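PDB 5XK2: diacylglycerol lipase from Aspergillus oryzae, which probably hydrolyses the ester bonds of mono- and diacylglycerols, releasing free fatty acids, as a class 3 lipase of the alpha/beta-hydrolase fold. Local coordinates for residues L15-K19 with T234-V240. Residue numbers count along the deposited sequence, not the author numbering.
Sequences LEDFK and TVTDNQV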
loop_
_atom_site.group_PDB
_atom_site.type_symbol
_atom_site.label_atom_id
_atom_site.label_comp_id
_atom_site.label_asym_id
_atom_site.label_seq_id
_atom_site.Cartn_x
_atom_site.Cartn_y
_atom_site.Cartn_z
ATOM N N LEU A 15 -11.606 -19.830 21.118
ATOM C CA LEU A 15 -10.492 -19.702 20.185
ATOM C C LEU A 15 -10.800 -20.401 18.870
ATOM O O LEU A 15 -10.497 -19.879 17.799
ATOM C CB LEU A 15 -9.202 -20.283 20.795
ATOM C CG LEU A 15 -7.924 -20.150 19.971
ATOM C CD1 LEU A 15 -7.595 -18.694 19.753
ATOM C CD2 LEU A 15 -6.769 -20.858 20.672
ATOM N N GLU A 16 -11.396 -21.592 18.947
ATOM C CA GLU A 16 -11.739 -22.317 17.731
ATOM C C GLU A 16 -12.770 -21.531 16.919
ATOM O O GLU A 16 -12.700 -21.486 15.681
ATOM C CB GLU A 16 -12.268 -23.717 18.063
ATOM C CG GLU A 16 -11.156 -24.668 18.533
ATOM C CD GLU A 16 -10.277 -25.185 17.392
ATOM O OE1 GLU A 16 -9.563 -24.387 16.745
ATOM O OE2 GLU A 16 -10.296 -26.412 17.144
ATOM N N ASP A 17 -13.715 -20.909 17.617
ATOM C CA ASP A 17 -14.720 -20.071 16.961
ATOM C C ASP A 17 -14.030 -18.938 16.193
ATOM O O ASP A 17 -14.328 -18.681 15.018
ATOM C CB ASP A 17 -15.693 -19.507 18.009
ATOM C CG ASP A 17 -16.818 -18.678 17.403
ATOM O OD1 ASP A 17 -17.772 -19.268 16.853
ATOM O OD2 ASP A 17 -16.750 -17.426 17.500
ATOM N N PHE A 18 -13.091 -18.280 16.861
ATOM C CA PHE A 18 -12.376 -17.156 16.260
ATOM C C PHE A 18 -11.599 -17.581 15.006
ATOM O O PHE A 18 -11.501 -16.825 14.033
ATOM C CB PHE A 18 -11.395 -16.542 17.266
ATOM C CG PHE A 18 -12.042 -15.825 18.419
ATOM C CD1 PHE A 18 -13.397 -15.519 18.420
ATOM C CD2 PHE A 18 -11.271 -15.451 19.517
ATOM C CE1 PHE A 18 -13.968 -14.831 19.487
ATOM C CE2 PHE A 18 -11.831 -14.770 20.587
ATOM C CZ PHE A 18 -13.174 -14.468 20.587
ATOM N N LYS A 19 -11.025 -18.782 15.051
ATOM C CA LYS A 19 -10.284 -19.330 13.913
ATOM C C LYS A 19 -11.185 -19.723 12.744
ATOM O O LYS A 19 -10.711 -19.924 11.620
ATOM C CB LYS A 19 -9.469 -20.543 14.362
ATOM C CG LYS A 19 -8.282 -20.167 15.234
ATOM C CD LYS A 19 -7.629 -21.408 15.843
ATOM C CE LYS A 19 -6.390 -21.014 16.647
ATOM N NZ LYS A 19 -5.710 -22.230 17.198
ATOM N N THR A 234 0.404 -21.447 14.752
ATOM C CA THR A 234 -0.856 -21.773 15.414
ATOM C C THR A 234 -1.008 -20.905 16.654
ATOM O O THR A 234 -0.143 -20.901 17.514
ATOM C CB THR A 234 -0.904 -23.258 15.809
ATOM O OG1 THR A 234 -0.866 -24.061 14.622
ATOM C CG2 THR A 234 -2.185 -23.570 16.609
ATOM N N VAL A 235 -2.113 -20.166 16.735
ATOM C CA VAL A 235 -2.376 -19.293 17.872
ATOM C C VAL A 235 -2.957 -20.113 19.015
ATOM O O VAL A 235 -3.878 -20.888 18.794
ATOM C CB VAL A 235 -3.372 -18.155 17.480
ATOM C CG1 VAL A 235 -3.677 -17.252 18.667
ATOM C CG2 VAL A 235 -2.807 -17.330 16.307
ATOM N N THR A 236 -2.466 -19.878 20.228
ATOM C CA THR A 236 -2.937 -20.554 21.448
ATOM C C THR A 236 -3.664 -19.555 22.342
ATOM O O THR A 236 -3.610 -18.353 22.097
ATOM C CB THR A 236 -1.777 -21.153 22.272
ATOM O OG1 THR A 236 -1.075 -20.091 22.936
ATOM C CG2 THR A 236 -0.828 -21.914 21.378
ATOM N N ASP A 237 -4.403 -20.052 23.342
ATOM C CA ASP A 237 -5.137 -19.155 24.247
ATOM C C ASP A 237 -4.213 -18.171 24.958
ATOM O O ASP A 237 -4.593 -17.032 25.247
ATOM C CB ASP A 237 -5.918 -19.967 25.283
ATOM C CG ASP A 237 -7.198 -20.555 24.719
ATOM O OD1 ASP A 237 -8.059 -19.776 24.247
ATOM O OD2 ASP A 237 -7.340 -21.795 24.743
ATOM N N ASN A 238 -2.985 -18.600 25.211
ATOM C CA ASN A 238 -1.986 -17.737 25.841
ATOM C C ASN A 238 -1.527 -16.593 24.950
ATOM O O ASN A 238 -0.788 -15.711 25.398
ATOM C CB ASN A 238 -0.746 -18.545 26.233
ATOM C CG ASN A 238 -0.933 -19.306 27.509
ATOM O OD1 ASN A 238 -1.794 -18.977 28.322
ATOM N ND2 ASN A 238 -0.137 -20.352 27.688
ATOM N N GLN A 239 -1.869 -16.666 23.675
ATOM C CA GLN A 239 -1.499 -15.636 22.713
ATOM C C GLN A 239 -2.635 -14.702 22.318
ATOM O O GLN A 239 -2.525 -13.983 21.318
ATOM C CB GLN A 239 -0.890 -16.292 21.476
ATOM C CG GLN A 239 0.416 -17.003 21.832
ATOM C CD GLN A 239 0.908 -17.913 20.717
ATOM O OE1 GLN A 239 0.135 -18.689 20.160
ATOM N NE2 GLN A 239 2.194 -17.809 20.372
ATOM N N VAL A 240 -3.766 -14.794 23.014
ATOM C CA VAL A 240 -4.848 -13.839 22.785
ATOM C C VAL A 240 -5.205 -13.191 24.116
ATOM O O VAL A 240 -5.539 -13.880 25.085
ATOM C CB VAL A 240 -6.104 -14.491 22.186
ATOM C CG1 VAL A 240 -7.165 -13.420 21.840
ATOM C CG2 VAL A 240 -5.755 -15.281 20.919
HETATM O O HOH W 1 -10.767 -20.459 23.956
#
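In this alpha/beta-hydrolase fold, the first turn of helix 14-27 packs at the surface against the loop that links strand 224-227 to the outermost strand 240-243 of the central sheet. Thr234, the first residue of 234-240, lies beside the lysine of the helix, its CG2 3.8 Å from Lys19 NZ. Val235 follows as the main anchor: its carbonyl O accepts a 2.8 Å hydrogen bond from Lys19 NZ, whose side chain is extended beyond chi1, and Leu15 CD2 lies 3.4 Å from the same O. The CA-to-CB bond of Val235 points toward the helix, and Val235 CG1 lies 4.3 Å from Leu15 CD1; the valine also touches Phe272 and Ile227, so the hydrophobic patch continues into the protein. Thr236 points its CB away from the helix and holds the loop's own shape: its N donates to Gln239 OE1 (2.9 Å) and its O accepts from Gln239 N (2.9 Å), bracketing the 3-10 turn 237-239. Leu15 CD2 still reaches the backbone here, 3.7 Å from Asp237 N, and one water joins the segments, accepting from Leu15 N at 3.0 Å and donating to Asp237 OD1 at 2.8 Å. The buried Phe18, about one turn on from Leu15, meets Phe201 and Tyr225 edge-to-face. Beyond the 3-10 turn, Val240 begins the edge strand, and Leu15 touches both valines, with Val240 CG2 4.0 Å from Leu15 CD1.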